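Local coordinates for petrobactin-binding protein YclQ (PDB 3GFV) that binds iron-free and ferric petrobactin, and the precursor 3,4-dihydroxybenzoic acid, for siderophore uptake by the YclNOPQ ABC transporter, at residues L170-I184 with Y222-R236. Sequence-based numbering, arbitrary orientation.
Sequences LNKNGLVIMANDGKI and YISKTNPDYLFVIDR
Leu175 and Leu231 run alongside each other in the same direction on neighbouring parallel strands of the mixed sheet in the C-terminal lobe of this periplasmic binding protein fold. The evidence for parallel pairing is the bonding between 173-180 and 230-235: Leu175 accepts from Phe232 N and donates to Tyr230 O, and Ile177 and Ala179 each bond in the same two-way manner farther along.

Packing is tight on the face carrying Leu175, Ile177, Leu231 and Val233, where helix 222-226 covers the sheet. Leu175 CB meets Pro228 CB at 3.6 Å, while its CD2 lies 4.0 Å from both Leu231 CD1 and Tyr222 CE2. With CG1 between the backbone N and the carbonyl carbon (chi1 58°), Ile177 brings CD1 within 3.9 Å of Leu231 CD1, and it also touches Ile223. Val249 and Val250 of helix 246-250 add to this layer. On the other face, Asn173 O lies in the plane of the Tyr230 ring at its edge, and His265 stacks on that ring.

The ends are polar and hydrated. At the start of the strands, Asn173 and Asp229 each take the other's backbone N-H: Asp229 OD2 accepts from Asn173 N through its anti lone pair at 2.8 Å, and Asn173 OD1 from Asp229 N with an N-H...O angle of 165°. Their amide and carboxylate planes are 17° apart. Two waters bridge Lys172 NZ and Asp229 OD1, 4.6 Å apart, in place of a direct salt bridge; Asn259 ND2 also bonds that OD1. At the far end, a water links Asp181 N to Asp235 OD1. Arg236 NE bonds Tyr275 OH, and NH1 donates to Asn180 OD1 at 3.1 Å; OD1 lies near the guanidinium plane, but NH1 is tilted from the Asn180 carbonyl plane.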
# COMPACT_ATOMS: atom_id res chain seq x y z
N LEU A 170 2.99 11.37 22.43
CA LEU A 170 4.38 11.77 22.30
C LEU A 170 4.55 13.26 22.26
O LEU A 170 5.58 13.77 22.71
CB LEU A 170 4.95 11.18 21.00
CG LEU A 170 5.30 9.70 21.07
CD1 LEU A 170 5.66 9.22 19.66
CD2 LEU A 170 6.47 9.47 22.01
N ASN A 171 3.57 13.97 21.71
CA ASN A 171 3.73 15.41 21.48
C ASN A 171 4.96 15.66 20.63
O ASN A 171 5.81 16.51 20.92
CB ASN A 171 3.84 16.19 22.78
CG ASN A 171 2.52 16.26 23.50
OD1 ASN A 171 1.50 16.61 22.90
ND2 ASN A 171 2.52 15.92 24.78
N LYS A 172 5.06 14.86 19.58
CA LYS A 172 6.19 14.97 18.67
C LYS A 172 5.62 14.89 17.26
O LYS A 172 4.50 14.40 17.07
CB LYS A 172 7.14 13.79 18.86
CG LYS A 172 7.79 13.74 20.24
CD LYS A 172 8.78 14.89 20.43
CE LYS A 172 9.39 14.86 21.82
NZ LYS A 172 10.37 15.97 22.01
N ASN A 173 6.38 15.32 16.26
CA ASN A 173 5.86 15.28 14.89
C ASN A 173 6.67 14.34 14.00
O ASN A 173 7.67 13.77 14.44
CB ASN A 173 5.78 16.69 14.28
CG ASN A 173 7.14 17.35 14.19
OD1 ASN A 173 8.15 16.68 13.98
ND2 ASN A 173 7.17 18.68 14.32
N GLY A 174 6.20 14.17 12.77
CA GLY A 174 6.86 13.25 11.85
C GLY A 174 6.87 13.79 10.44
O GLY A 174 5.95 14.51 10.01
N LEU A 175 7.93 13.45 9.71
CA LEU A 175 8.02 13.74 8.29
C LEU A 175 8.19 12.43 7.53
O LEU A 175 8.98 11.58 7.94
CB LEU A 175 9.21 14.66 8.01
CG LEU A 175 9.54 14.94 6.54
CD1 LEU A 175 8.41 15.75 5.88
CD2 LEU A 175 10.92 15.67 6.39
N VAL A 176 7.46 12.26 6.43
CA VAL A 176 7.59 11.07 5.59
C VAL A 176 8.29 11.42 4.29
O VAL A 176 7.85 12.31 3.56
CB VAL A 176 6.19 10.49 5.25
CG1 VAL A 176 6.33 9.19 4.44
CG2 VAL A 176 5.39 10.23 6.53
N ILE A 177 9.37 10.71 3.99
CA ILE A 177 10.12 10.97 2.74
C ILE A 177 10.36 9.68 1.98
O ILE A 177 10.45 8.61 2.57
CB ILE A 177 11.48 11.65 2.95
CG1 ILE A 177 12.40 10.81 3.87
CG2 ILE A 177 11.30 13.10 3.44
CD1 ILE A 177 13.82 11.31 3.96
N MSE A 178 10.51 9.81 0.66
CA MSE A 178 10.94 8.69 -0.16
C MSE A 178 12.23 9.09 -0.87
O MSE A 178 12.35 10.21 -1.40
CB MSE A 178 9.85 8.27 -1.15
CG MSE A 178 10.28 7.13 -2.04
SE MSE A 178 8.74 6.55 -3.14
CE MSE A 178 8.81 8.01 -4.37
N ALA A 179 13.21 8.20 -0.80
CA ALA A 179 14.49 8.39 -1.49
C ALA A 179 14.49 7.62 -2.80
O ALA A 179 14.02 6.49 -2.85
CB ALA A 179 15.63 7.91 -0.61
N ASN A 180 15.04 8.22 -3.85
CA ASN A 180 15.03 7.58 -5.14
C ASN A 180 16.26 8.02 -5.88
O ASN A 180 16.33 9.14 -6.42
CB ASN A 180 13.76 7.94 -5.91
CG ASN A 180 13.68 7.25 -7.25
OD1 ASN A 180 13.87 6.03 -7.35
ND2 ASN A 180 13.39 8.01 -8.29
N ASP A 181 17.28 7.17 -5.84
CA ASP A 181 18.54 7.46 -6.48
C ASP A 181 19.05 8.81 -5.98
O ASP A 181 19.50 9.65 -6.76
CB ASP A 181 18.35 7.50 -7.99
CG ASP A 181 19.66 7.44 -8.75
OD1 ASP A 181 20.71 7.16 -8.11
OD2 ASP A 181 19.65 7.66 -9.98
N GLY A 182 18.95 9.01 -4.67
CA GLY A 182 19.50 10.20 -4.05
C GLY A 182 18.56 11.39 -3.99
O GLY A 182 18.79 12.31 -3.20
N LYS A 183 17.53 11.41 -4.83
CA LYS A 183 16.54 12.48 -4.78
C LYS A 183 15.50 12.17 -3.69
O LYS A 183 15.11 11.02 -3.49
CB LYS A 183 15.82 12.66 -6.12
CG LYS A 183 16.61 13.44 -7.19
CD LYS A 183 18.10 13.42 -6.94
CE LYS A 183 18.88 13.93 -8.15
NZ LYS A 183 20.30 13.46 -8.11
N ILE A 184 15.06 13.21 -2.99
CA ILE A 184 14.11 13.02 -1.89
C ILE A 184 12.77 13.65 -2.25
O ILE A 184 12.74 14.72 -2.84
CB ILE A 184 14.62 13.75 -0.64
CG1 ILE A 184 16.05 13.35 -0.33
CG2 ILE A 184 13.71 13.48 0.55
CD1 ILE A 184 16.77 14.36 0.56
N TYR A 222 15.57 21.18 3.26
CA TYR A 222 14.18 21.10 3.66
C TYR A 222 14.01 20.23 4.91
O TYR A 222 13.24 20.55 5.80
CB TYR A 222 13.33 20.50 2.53
CG TYR A 222 11.92 20.21 2.97
CD1 TYR A 222 10.98 21.22 3.02
CD2 TYR A 222 11.53 18.92 3.35
CE1 TYR A 222 9.67 20.97 3.45
CE2 TYR A 222 10.24 18.67 3.78
CZ TYR A 222 9.31 19.68 3.82
OH TYR A 222 8.03 19.40 4.25
N ILE A 223 14.74 19.12 4.98
CA ILE A 223 14.66 18.26 6.17
C ILE A 223 15.15 19.02 7.41
O ILE A 223 14.54 18.98 8.47
CB ILE A 223 15.47 16.97 5.96
CG1 ILE A 223 14.82 16.14 4.84
CG2 ILE A 223 15.51 16.14 7.23
CD1 ILE A 223 15.66 14.96 4.43
N SER A 224 16.25 19.74 7.24
CA SER A 224 16.84 20.55 8.30
C SER A 224 15.87 21.64 8.74
O SER A 224 15.63 21.86 9.94
CB SER A 224 18.15 21.16 7.80
OG SER A 224 18.68 22.08 8.74
N LYS A 225 15.30 22.35 7.79
CA LYS A 225 14.41 23.43 8.21
C LYS A 225 13.12 22.92 8.85
O LYS A 225 12.53 23.59 9.69
CB LYS A 225 14.15 24.45 7.10
CG LYS A 225 13.01 24.16 6.22
CD LYS A 225 12.52 25.45 5.59
CE LYS A 225 11.50 25.19 4.50
NZ LYS A 225 11.02 26.45 3.87
N THR A 226 12.68 21.73 8.44
CA THR A 226 11.48 21.13 9.00
C THR A 226 11.75 20.55 10.39
O THR A 226 10.86 20.60 11.24
CB THR A 226 10.97 20.03 8.06
OG1 THR A 226 10.67 20.64 6.80
CG2 THR A 226 9.73 19.34 8.65
N ASN A 227 12.97 20.07 10.62
CA ASN A 227 13.35 19.48 11.91
C ASN A 227 12.33 18.49 12.52
O ASN A 227 11.86 18.65 13.66
CB ASN A 227 13.70 20.59 12.93
CG ASN A 227 14.35 20.03 14.19
OD1 ASN A 227 15.01 19.00 14.13
ND2 ASN A 227 14.16 20.71 15.34
N PRO A 228 12.00 17.43 11.78
CA PRO A 228 11.00 16.49 12.31
C PRO A 228 11.56 15.69 13.49
O PRO A 228 12.75 15.37 13.52
CB PRO A 228 10.79 15.52 11.13
CG PRO A 228 12.17 15.53 10.43
CD PRO A 228 12.57 17.01 10.49
N ASP A 229 10.70 15.37 14.46
CA ASP A 229 11.10 14.52 15.58
C ASP A 229 11.25 13.07 15.15
O ASP A 229 12.12 12.35 15.66
CB ASP A 229 10.02 14.61 16.67
CG ASP A 229 9.84 16.02 17.17
OD1 ASP A 229 10.88 16.66 17.45
OD2 ASP A 229 8.69 16.50 17.23
N TYR A 230 10.38 12.64 14.23
CA TYR A 230 10.43 11.29 13.65
C TYR A 230 10.53 11.39 12.14
O TYR A 230 9.85 12.21 11.52
CB TYR A 230 9.18 10.46 14.03
CG TYR A 230 9.20 10.10 15.48
CD1 TYR A 230 9.64 8.84 15.91
CD2 TYR A 230 8.86 11.05 16.44
CE1 TYR A 230 9.69 8.53 17.26
CE2 TYR A 230 8.93 10.75 17.80
CZ TYR A 230 9.34 9.49 18.20
OH TYR A 230 9.40 9.21 19.55
N LEU A 231 11.38 10.56 11.54
CA LEU A 231 11.57 10.60 10.10
C LEU A 231 11.28 9.21 9.52
O LEU A 231 11.98 8.24 9.81
CB LEU A 231 12.99 11.05 9.75
CG LEU A 231 13.33 11.14 8.25
CD1 LEU A 231 12.50 12.20 7.56
CD2 LEU A 231 14.83 11.45 8.07
N PHE A 232 10.22 9.13 8.73
CA PHE A 232 9.80 7.87 8.11
C PHE A 232 10.37 7.82 6.70
O PHE A 232 10.10 8.72 5.90
CB PHE A 232 8.28 7.81 8.06
CG PHE A 232 7.64 7.77 9.42
CD1 PHE A 232 7.39 6.55 10.04
CD2 PHE A 232 7.31 8.95 10.08
CE1 PHE A 232 6.78 6.50 11.31
CE2 PHE A 232 6.71 8.90 11.35
CZ PHE A 232 6.47 7.69 11.97
N VAL A 233 11.16 6.79 6.40
CA VAL A 233 11.83 6.73 5.11
C VAL A 233 11.41 5.51 4.29
O VAL A 233 11.43 4.38 4.80
CB VAL A 233 13.34 6.67 5.29
CG1 VAL A 233 14.03 6.67 3.94
CG2 VAL A 233 13.81 7.87 6.11
N ILE A 234 11.09 5.76 3.02
CA ILE A 234 10.81 4.68 2.05
C ILE A 234 11.84 4.85 0.96
O ILE A 234 12.12 5.97 0.53
CB ILE A 234 9.40 4.82 1.47
CG1 ILE A 234 8.38 4.55 2.58
CG2 ILE A 234 9.16 3.84 0.32
CD1 ILE A 234 7.06 5.19 2.30
N ASP A 235 12.44 3.74 0.52
CA ASP A 235 13.43 3.82 -0.54
C ASP A 235 12.89 3.20 -1.82
O ASP A 235 12.76 1.97 -1.92
CB ASP A 235 14.70 3.11 -0.12
CG ASP A 235 15.88 3.48 -1.01
OD1 ASP A 235 15.73 3.36 -2.24
OD2 ASP A 235 16.90 3.94 -0.49
N ARG A 236 12.58 4.04 -2.80
CA ARG A 236 11.98 3.53 -4.05
C ARG A 236 12.94 2.61 -4.78
O ARG A 236 12.54 1.60 -5.37
CB ARG A 236 11.58 4.69 -4.97
CG ARG A 236 10.94 4.23 -6.28
CD ARG A 236 10.58 5.40 -7.18
NE ARG A 236 10.03 4.94 -8.46
CZ ARG A 236 10.76 4.66 -9.53
NH1 ARG A 236 12.08 4.81 -9.51
NH2 ARG A 236 10.16 4.24 -10.65
O HOH W 1 12.53 15.44 19.65
O HOH W 2 10.91 17.83 20.01
O HOH W 3 9.36 20.53 13.75
O HOH W 4 17.21 4.85 -3.98